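PDB 4XCW: molybdopterin adenylyltransferase from Helicobacter pylori, which probably transfers AMP from ATP to molybdopterin, giving the adenylylated intermediate that precedes metal insertion in molybdenum cofactor biosynthesis. Local coordinates for residues Ile8-Ala13 / Leu42-Glu47; Ala50-Leu55 / Ala81-Thr86; Ile152-Asp157 / Ala173-Gln178. All coordinates share one frame; numbering follows the deposited sequence.

Interaction 1 of 3, residues Ile8-Ala13 / Leu42-Glu47; sequences IGVLSA and LEFHYE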
# COMPACT_ATOMS: atom_id res chain seq x y z
N ILE B 8 -0.99 -16.89 -21.96
CA ILE B 8 -0.35 -16.57 -20.69
C ILE B 8 1.13 -16.30 -20.86
O ILE B 8 1.87 -17.14 -21.38
CB ILE B 8 -0.54 -17.71 -19.67
CG1 ILE B 8 -2.02 -17.91 -19.38
CG2 ILE B 8 0.21 -17.41 -18.38
CD1 ILE B 8 -2.30 -18.98 -18.35
N GLY B 9 1.57 -15.12 -20.43
CA GLY B 9 2.97 -14.77 -20.46
C GLY B 9 3.68 -15.20 -19.19
O GLY B 9 3.15 -15.04 -18.09
N VAL B 10 4.87 -15.76 -19.34
CA VAL B 10 5.68 -16.14 -18.19
C VAL B 10 7.06 -15.53 -18.39
O VAL B 10 7.81 -15.95 -19.27
CB VAL B 10 5.79 -17.66 -18.03
CG1 VAL B 10 6.55 -18.02 -16.74
CG2 VAL B 10 4.40 -18.28 -18.02
N LEU B 11 7.39 -14.55 -17.56
CA LEU B 11 8.64 -13.81 -17.70
C LEU B 11 9.58 -14.09 -16.54
O LEU B 11 9.31 -13.69 -15.41
CB LEU B 11 8.35 -12.32 -17.80
CG LEU B 11 9.57 -11.45 -18.10
CD1 LEU B 11 10.22 -11.99 -19.34
CD2 LEU B 11 9.17 -10.00 -18.29
N SER B 12 10.69 -14.77 -16.81
CA SER B 12 11.71 -14.99 -15.78
C SER B 12 12.79 -13.93 -15.88
O SER B 12 13.47 -13.83 -16.90
CB SER B 12 12.32 -16.38 -15.91
OG SER B 12 13.40 -16.53 -15.00
N ALA B 13 12.92 -13.12 -14.84
CA ALA B 13 13.96 -12.10 -14.77
C ALA B 13 15.18 -12.69 -14.10
O ALA B 13 15.11 -13.08 -12.93
CB ALA B 13 13.47 -10.87 -14.03
N LEU B 42 -4.55 -23.75 -23.22
CA LEU B 42 -3.62 -22.72 -22.80
C LEU B 42 -2.44 -22.63 -23.76
O LEU B 42 -1.95 -23.64 -24.27
CB LEU B 42 -3.12 -23.01 -21.39
CG LEU B 42 -4.19 -23.16 -20.31
CD1 LEU B 42 -3.57 -23.48 -18.96
CD2 LEU B 42 -5.03 -21.89 -20.23
N GLU B 43 -1.99 -21.40 -24.00
CA GLU B 43 -0.76 -21.18 -24.74
C GLU B 43 0.16 -20.32 -23.90
O GLU B 43 -0.20 -19.20 -23.53
CB GLU B 43 -1.03 -20.54 -26.11
CG GLU B 43 -1.86 -21.42 -27.04
CD GLU B 43 -1.74 -21.03 -28.50
OE1 GLU B 43 -0.87 -20.19 -28.83
OE2 GLU B 43 -2.52 -21.56 -29.32
N PHE B 44 1.33 -20.85 -23.58
CA PHE B 44 2.28 -20.16 -22.73
C PHE B 44 3.37 -19.46 -23.53
O PHE B 44 3.94 -20.03 -24.46
CB PHE B 44 2.91 -21.13 -21.73
CG PHE B 44 1.98 -21.57 -20.64
CD1 PHE B 44 1.74 -20.75 -19.55
CD2 PHE B 44 1.34 -22.80 -20.70
CE1 PHE B 44 0.88 -21.15 -18.54
CE2 PHE B 44 0.49 -23.20 -19.69
CZ PHE B 44 0.26 -22.37 -18.61
N HIS B 45 3.64 -18.21 -23.17
CA HIS B 45 4.69 -17.43 -23.82
C HIS B 45 5.79 -17.15 -22.81
O HIS B 45 5.69 -16.21 -22.03
CB HIS B 45 4.12 -16.12 -24.37
CG HIS B 45 3.01 -16.33 -25.35
ND1 HIS B 45 3.23 -16.52 -26.69
CD2 HIS B 45 1.67 -16.37 -25.18
CE1 HIS B 45 2.08 -16.68 -27.31
NE2 HIS B 45 1.11 -16.59 -26.42
N TYR B 46 6.83 -17.97 -22.85
CA TYR B 46 7.88 -17.93 -21.83
C TYR B 46 9.14 -17.26 -22.35
O TYR B 46 9.57 -17.53 -23.47
CB TYR B 46 8.20 -19.35 -21.36
CG TYR B 46 9.39 -19.46 -20.43
CD1 TYR B 46 9.31 -19.01 -19.11
CD2 TYR B 46 10.59 -20.01 -20.86
CE1 TYR B 46 10.40 -19.12 -18.26
CE2 TYR B 46 11.68 -20.12 -20.02
CZ TYR B 46 11.58 -19.67 -18.71
OH TYR B 46 12.65 -19.77 -17.86
N GLU B 47 9.72 -16.39 -21.54
CA GLU B 47 10.96 -15.71 -21.89
C GLU B 47 11.83 -15.51 -20.66
O GLU B 47 11.32 -15.17 -19.59
CB GLU B 47 10.68 -14.35 -22.54
CG GLU B 47 10.23 -14.42 -23.98
CD GLU B 47 10.24 -13.07 -24.65
OE1 GLU B 47 9.91 -13.01 -25.86
OE2 GLU B 47 10.57 -12.07 -23.98
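Ile8-Ala13 and Leu42-Glu47 run parallel as neighbouring strands, their axes 4.6 Å apart at closest approach with N-to-C directions 21° from each other, and five backbone hydrogen bonds join them. Ile8 and Val10 each use both N and O toward strand 42-49: Ile8 N donates to Glu43 O and Val10 N to His45 O, while His45 N reaches Ile8 O at 2.7 Å and Glu47 N reaches Val10 O. Ser12 N to Glu47 O closes the ladder at 2.9 Å. On one face of the sheet, Ile8 lies beside Phe44 and points the same way; its CB is 3.8 Å from Phe44 CD1, and its CG2 and CD1 both approach CE1 of that ring. Val10 is shared by two aromatic rings. Its CG2, which chi1 of -175° for CG1 leaves beside the backbone N, comes to 3.9 Å from Phe44 CD1, whereas Val10 CG1 meets Tyr46 CD1 at 3.8 Å. The strands form a beta-alpha-beta crossover whose connecting helix 25-37 covers this face, with Leu34 on Ile8 and Ile30 on Val10. Leu11 and Glu47 occupy the other face. The Glu47 carboxylate turns to Lys62 and Ser59 of helix 53-66. The chemistry is thus divided: main-chain bonds set the parallel register, aliphatic-aromatic packing fills the side under helix 25-37, and the charge of Glu47 is answered from the helix on the opposite side.

Interaction 2 of 3, residues Ala50-Leu55 / Ala81-Thr86; sequences ADERDL and ALRDIT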
# COMPACT_ATOMS: atom_id res chain seq x y z
N ALA B 50 17.22 -10.65 -18.84
CA ALA B 50 18.20 -10.12 -17.89
C ALA B 50 17.58 -9.06 -16.97
O ALA B 50 16.56 -8.46 -17.30
CB ALA B 50 19.39 -9.54 -18.63
N ASP B 51 18.21 -8.84 -15.82
CA ASP B 51 17.73 -7.84 -14.87
C ASP B 51 18.01 -6.42 -15.34
O ASP B 51 18.61 -5.63 -14.62
CB ASP B 51 18.38 -8.05 -13.50
CG ASP B 51 17.75 -9.18 -12.71
OD1 ASP B 51 16.51 -9.23 -12.65
OD2 ASP B 51 18.50 -10.00 -12.16
N GLU B 52 17.58 -6.12 -16.57
CA GLU B 52 17.71 -4.77 -17.12
C GLU B 52 16.31 -4.22 -17.32
O GLU B 52 15.48 -4.86 -17.97
CB GLU B 52 18.49 -4.78 -18.44
CG GLU B 52 19.82 -5.49 -18.39
CD GLU B 52 20.87 -4.73 -17.59
OE1 GLU B 52 20.68 -3.52 -17.36
OE2 GLU B 52 21.88 -5.35 -17.21
N ARG B 53 16.05 -3.04 -16.77
CA ARG B 53 14.70 -2.50 -16.74
C ARG B 53 14.06 -2.41 -18.13
O ARG B 53 12.93 -2.87 -18.32
CB ARG B 53 14.66 -1.13 -16.07
CG ARG B 53 13.25 -0.60 -15.85
CD ARG B 53 13.25 0.81 -15.28
NE ARG B 53 14.01 1.73 -16.11
CZ ARG B 53 13.49 2.50 -17.06
NH1 ARG B 53 12.18 2.46 -17.31
NH2 ARG B 53 14.26 3.31 -17.77
N ASP B 54 14.76 -1.81 -19.09
CA ASP B 54 14.15 -1.61 -20.39
C ASP B 54 13.84 -2.94 -21.08
O ASP B 54 12.83 -3.06 -21.78
CB ASP B 54 15.03 -0.74 -21.29
CG ASP B 54 14.30 -0.28 -22.54
OD1 ASP B 54 13.16 0.23 -22.41
OD2 ASP B 54 14.85 -0.44 -23.65
N LEU B 55 14.69 -3.93 -20.87
CA LEU B 55 14.47 -5.25 -21.46
C LEU B 55 13.23 -5.92 -20.87
O LEU B 55 12.45 -6.55 -21.58
CB LEU B 55 15.69 -6.14 -21.27
CG LEU B 55 16.86 -5.89 -22.22
CD1 LEU B 55 17.98 -6.88 -21.97
CD2 LEU B 55 16.38 -5.97 -23.66
N ALA B 81 16.94 -5.37 -3.19
CA ALA B 81 18.30 -5.32 -3.72
C ALA B 81 18.40 -4.51 -5.00
O ALA B 81 17.40 -4.30 -5.70
CB ALA B 81 18.84 -6.73 -3.94
N LEU B 82 19.61 -4.07 -5.31
CA LEU B 82 19.87 -3.12 -6.39
C LEU B 82 19.28 -3.53 -7.74
O LEU B 82 18.63 -2.72 -8.40
CB LEU B 82 21.38 -2.91 -6.54
CG LEU B 82 21.87 -2.02 -7.68
CD1 LEU B 82 21.28 -0.63 -7.57
CD2 LEU B 82 23.39 -1.96 -7.69
N ARG B 83 19.51 -4.77 -8.15
CA ARG B 83 19.08 -5.20 -9.47
C ARG B 83 17.70 -5.87 -9.48
O ARG B 83 17.31 -6.49 -10.47
CB ARG B 83 20.12 -6.15 -10.08
CG ARG B 83 21.45 -5.47 -10.33
CD ARG B 83 22.42 -6.38 -11.05
NE ARG B 83 21.89 -6.82 -12.34
CZ ARG B 83 22.02 -6.13 -13.47
NH1 ARG B 83 22.65 -4.96 -13.46
NH2 ARG B 83 21.51 -6.61 -14.60
N ASP B 84 16.96 -5.72 -8.38
CA ASP B 84 15.57 -6.17 -8.33
C ASP B 84 14.65 -5.10 -8.93
O ASP B 84 14.03 -4.32 -8.20
CB ASP B 84 15.14 -6.50 -6.90
CG ASP B 84 15.85 -7.71 -6.34
OD1 ASP B 84 16.63 -8.35 -7.07
OD2 ASP B 84 15.61 -8.05 -5.16
N ILE B 85 14.56 -5.06 -10.25
CA ILE B 85 13.87 -3.96 -10.92
C ILE B 85 12.58 -4.39 -11.62
O ILE B 85 12.01 -3.63 -12.40
CB ILE B 85 14.82 -3.27 -11.93
CG1 ILE B 85 15.55 -4.31 -12.77
CG2 ILE B 85 15.84 -2.44 -11.19
CD1 ILE B 85 14.78 -4.81 -13.96
N THR B 86 12.13 -5.60 -11.34
CA THR B 86 10.91 -6.11 -11.96
C THR B 86 9.64 -5.31 -11.59
O THR B 86 8.84 -5.01 -12.48
CB THR B 86 10.71 -7.60 -11.62
OG1 THR B 86 11.85 -8.34 -12.09
CG2 THR B 86 9.45 -8.15 -12.30
O HOH W 1 14.64 -7.61 -11.94
O HOH W 2 17.19 -9.64 -9.45
O HOH W 3 21.71 -2.50 -14.71
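The turn that leads into helix 53-66 meets the loop that precedes helix 86-93, and Asp51, Glu52, Arg83 and Ile85 carry this surface contact. Arg83 NH2 donates to Glu52 OE2 at 2.9 Å with an N-H...O angle of 171°, a salt bridge in which the acceptor lies in the guanidinium plane. The carboxylate is turned, however: its plane stands 63° from that of the guanidinium, and the nitrogen arrives from above it. Water 3 adds a second link, donating to Glu52 OE1 and accepting a weak bond from Arg83 NH1. Asp51 O rests over one face of the guanidinium, while Asp15 OD2 forms a further salt bridge with Arg83 NE. Both segments supply N-cap residues, Glu52 for helix 53-66 and Ile85 for helix 86-93, so the contact ties together two helix starts at the C-terminal end of strand 6-13, where Asp51 and Thr86 both touch Ala13. Ile85 turns its side chain toward the start of helix 53-66, CG1 lying between the backbone N and the carbonyl carbon (chi1 46°), with CG1 3.8 Å from Asp51 O and CD1 3.6 Å from Arg53 N. Water 1 bridges the Asp51 carboxylate to the start of helix 86-93: it donates to Asp51 OD1 at 2.6 Å, accepts from Ile85 N at 3.1 Å and is hydrogen-bonded to Thr86 OG1 at 2.9 Å. Lys96 of the second subunit bonds to Leu82 O.

Interaction 3 of 3, residues Ile152-Asp157 / Ala173-Gln178; sequences IPYCVD and AFRPKQ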
# COMPACT_ATOMS: atom_id res chain seq x y z
N ILE B 152 -8.60 -13.64 -10.19
CA ILE B 152 -8.04 -13.37 -11.51
C ILE B 152 -9.05 -13.49 -12.68
O ILE B 152 -9.13 -12.59 -13.52
CB ILE B 152 -6.81 -14.28 -11.77
CG1 ILE B 152 -5.65 -13.83 -10.90
CG2 ILE B 152 -6.39 -14.25 -13.23
CD1 ILE B 152 -4.37 -14.62 -11.11
N PRO B 153 -9.84 -14.58 -12.74
CA PRO B 153 -10.78 -14.65 -13.87
C PRO B 153 -11.74 -13.45 -13.97
O PRO B 153 -11.99 -12.96 -15.07
CB PRO B 153 -11.56 -15.93 -13.59
CG PRO B 153 -10.61 -16.78 -12.82
CD PRO B 153 -9.89 -15.81 -11.92
N TYR B 154 -12.27 -13.00 -12.84
CA TYR B 154 -13.16 -11.84 -12.85
C TYR B 154 -12.39 -10.60 -13.28
O TYR B 154 -12.91 -9.78 -14.03
CB TYR B 154 -13.80 -11.63 -11.49
CG TYR B 154 -14.83 -10.52 -11.45
CD1 TYR B 154 -15.88 -10.49 -12.35
CD2 TYR B 154 -14.76 -9.53 -10.48
CE1 TYR B 154 -16.83 -9.49 -12.30
CE2 TYR B 154 -15.71 -8.53 -10.42
CZ TYR B 154 -16.73 -8.51 -11.33
OH TYR B 154 -17.67 -7.52 -11.28
N CYS B 155 -11.16 -10.46 -12.79
CA CYS B 155 -10.33 -9.31 -13.19
C CYS B 155 -10.12 -9.29 -14.70
O CYS B 155 -10.21 -8.24 -15.33
CB CYS B 155 -8.97 -9.34 -12.49
SG CYS B 155 -8.01 -7.80 -12.72
N VAL B 156 -9.83 -10.46 -15.26
CA VAL B 156 -9.58 -10.57 -16.70
C VAL B 156 -10.89 -10.27 -17.46
O VAL B 156 -10.85 -9.63 -18.52
CB VAL B 156 -9.01 -11.96 -17.06
CG1 VAL B 156 -8.98 -12.18 -18.57
CG2 VAL B 156 -7.60 -12.10 -16.48
N ASP B 157 -12.03 -10.69 -16.92
CA ASP B 157 -13.33 -10.33 -17.50
C ASP B 157 -13.51 -8.81 -17.58
O ASP B 157 -13.92 -8.28 -18.61
CB ASP B 157 -14.51 -10.88 -16.69
CG ASP B 157 -14.59 -12.39 -16.69
OD1 ASP B 157 -13.91 -13.04 -17.52
OD2 ASP B 157 -15.35 -12.92 -15.86
N ALA B 173 -12.97 -19.82 -8.22
CA ALA B 173 -12.92 -18.42 -8.63
C ALA B 173 -14.30 -17.78 -8.57
O ALA B 173 -15.30 -18.36 -9.00
CB ALA B 173 -12.35 -18.27 -10.02
N PHE B 174 -14.33 -16.58 -8.01
CA PHE B 174 -15.57 -15.88 -7.75
C PHE B 174 -15.88 -14.88 -8.84
O PHE B 174 -15.05 -14.03 -9.16
CB PHE B 174 -15.48 -15.19 -6.39
CG PHE B 174 -16.66 -14.33 -6.07
CD1 PHE B 174 -17.90 -14.90 -5.84
CD2 PHE B 174 -16.53 -12.96 -5.99
CE1 PHE B 174 -19.00 -14.12 -5.54
CE2 PHE B 174 -17.62 -12.17 -5.69
CZ PHE B 174 -18.86 -12.75 -5.46
N ARG B 175 -17.07 -14.98 -9.42
CA ARG B 175 -17.56 -13.97 -10.35
C ARG B 175 -18.86 -13.37 -9.82
O ARG B 175 -19.88 -14.06 -9.75
CB ARG B 175 -17.77 -14.55 -11.75
CG ARG B 175 -16.50 -14.66 -12.59
CD ARG B 175 -16.82 -15.24 -13.96
NE ARG B 175 -15.73 -15.11 -14.93
CZ ARG B 175 -14.92 -16.10 -15.29
NH1 ARG B 175 -15.05 -17.31 -14.75
NH2 ARG B 175 -13.97 -15.89 -16.19
N PRO B 176 -18.83 -12.08 -9.44
CA PRO B 176 -20.04 -11.36 -9.02
C PRO B 176 -21.07 -11.31 -10.14
O PRO B 176 -20.72 -11.01 -11.28
CB PRO B 176 -19.52 -9.96 -8.69
CG PRO B 176 -18.08 -10.15 -8.38
CD PRO B 176 -17.62 -11.27 -9.26
N LYS B 177 -22.33 -11.60 -9.80
CA LYS B 177 -23.39 -11.68 -10.80
C LYS B 177 -23.94 -10.30 -11.17
O LYS B 177 -23.21 -9.31 -11.16
CB LYS B 177 -24.52 -12.58 -10.29
CG LYS B 177 -24.03 -13.73 -9.42
CD LYS B 177 -25.19 -14.47 -8.77
CE LYS B 177 -24.70 -15.48 -7.76
NZ LYS B 177 -23.81 -16.50 -8.37
N GLN B 178 -25.24 -10.27 -11.49
CA GLN B 178 -25.95 -9.07 -11.93
C GLN B 178 -25.45 -8.59 -13.30
O GLN B 178 -25.32 -7.39 -13.53
CB GLN B 178 -25.83 -7.94 -10.90
CG GLN B 178 -27.06 -7.75 -10.05
CD GLN B 178 -27.37 -8.97 -9.19
OE1 GLN B 178 -26.48 -9.52 -8.54
NE2 GLN B 178 -28.63 -9.38 -9.19
OXT GLN B 178 -25.18 -9.39 -14.20
O HOH W 4 -12.55 -14.37 -10.23
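Charge pairing between Asp157 and Arg175 is the main polar link from helix 152-158 to the C-terminal tail. The two side chains cross at about a right angle, yet their carboxylate and guanidinium planes are only 19° apart, which lets two nitrogens face two oxygens. Arg175 NH2 donates to Asp157 OD1 at 3.1 Å with an N-H...O angle of 173°, meeting that oxygen on its syn side. Arg175 NE points at Asp157 OD2, although the modelled separation is too short for its exact value to be trusted. The arginine chain runs extended from CG to NE, carrying its head group back to the helix. There Pro153 CB lies over one guanidinium face, 3.5 Å from Arg175 NH2. Tyr163 makes a cation-pi contact with Arg175, and Met164 O accepts a hydrogen bond from NH2.

Apolar and CH-pi contacts flank this pair. Pro176 CD sits 3.3 Å from the centroid of the Tyr154 ring and 2° off its normal, a centred CH-pi contact, while Pro176 CG approaches Tyr154 CE2 at 3.5 Å. Pro153 CG packs on Ala173 CB at 3.6 Å.

Water mediates the remaining polar link: water 4 accepts from Tyr154 N and donates to Phe174 O at 2.7 Å. Thr115 of the third subunit packs against Tyr154, Phe174 and Pro176, placing the contact at a subunit interface of the trimer. The arrangement is that of an irregular C-terminal tail packed obliquely across the last helix, held by the Asp157-Arg175 salt bridge and a proline-on-tyrosine CH-pi contact.

Along the chain the three contacts come in series. Interaction 1 joins two strands of one beta-alpha-beta unit, its centre about 9 Å from that of the chain. Interaction 2 follows where strand 42-49 leads into helix 53-66; their centres are about 18 Å apart, but they touch, Ala13 CB lying 3.6 Å from Thr86 OG1. Interaction 3 lies about 23 Å from interaction 1 between centres, nearest atoms about 8 Å apart without touching, and about 32 Å from interaction 2, across the chain's centre. The mixed sheet borders both: Asp51 and Thr86 pack on strand 6-13, Ile152 and Cys155 on strand 129-134. Interaction 2 neighbours the second subunit, interaction 3 the third.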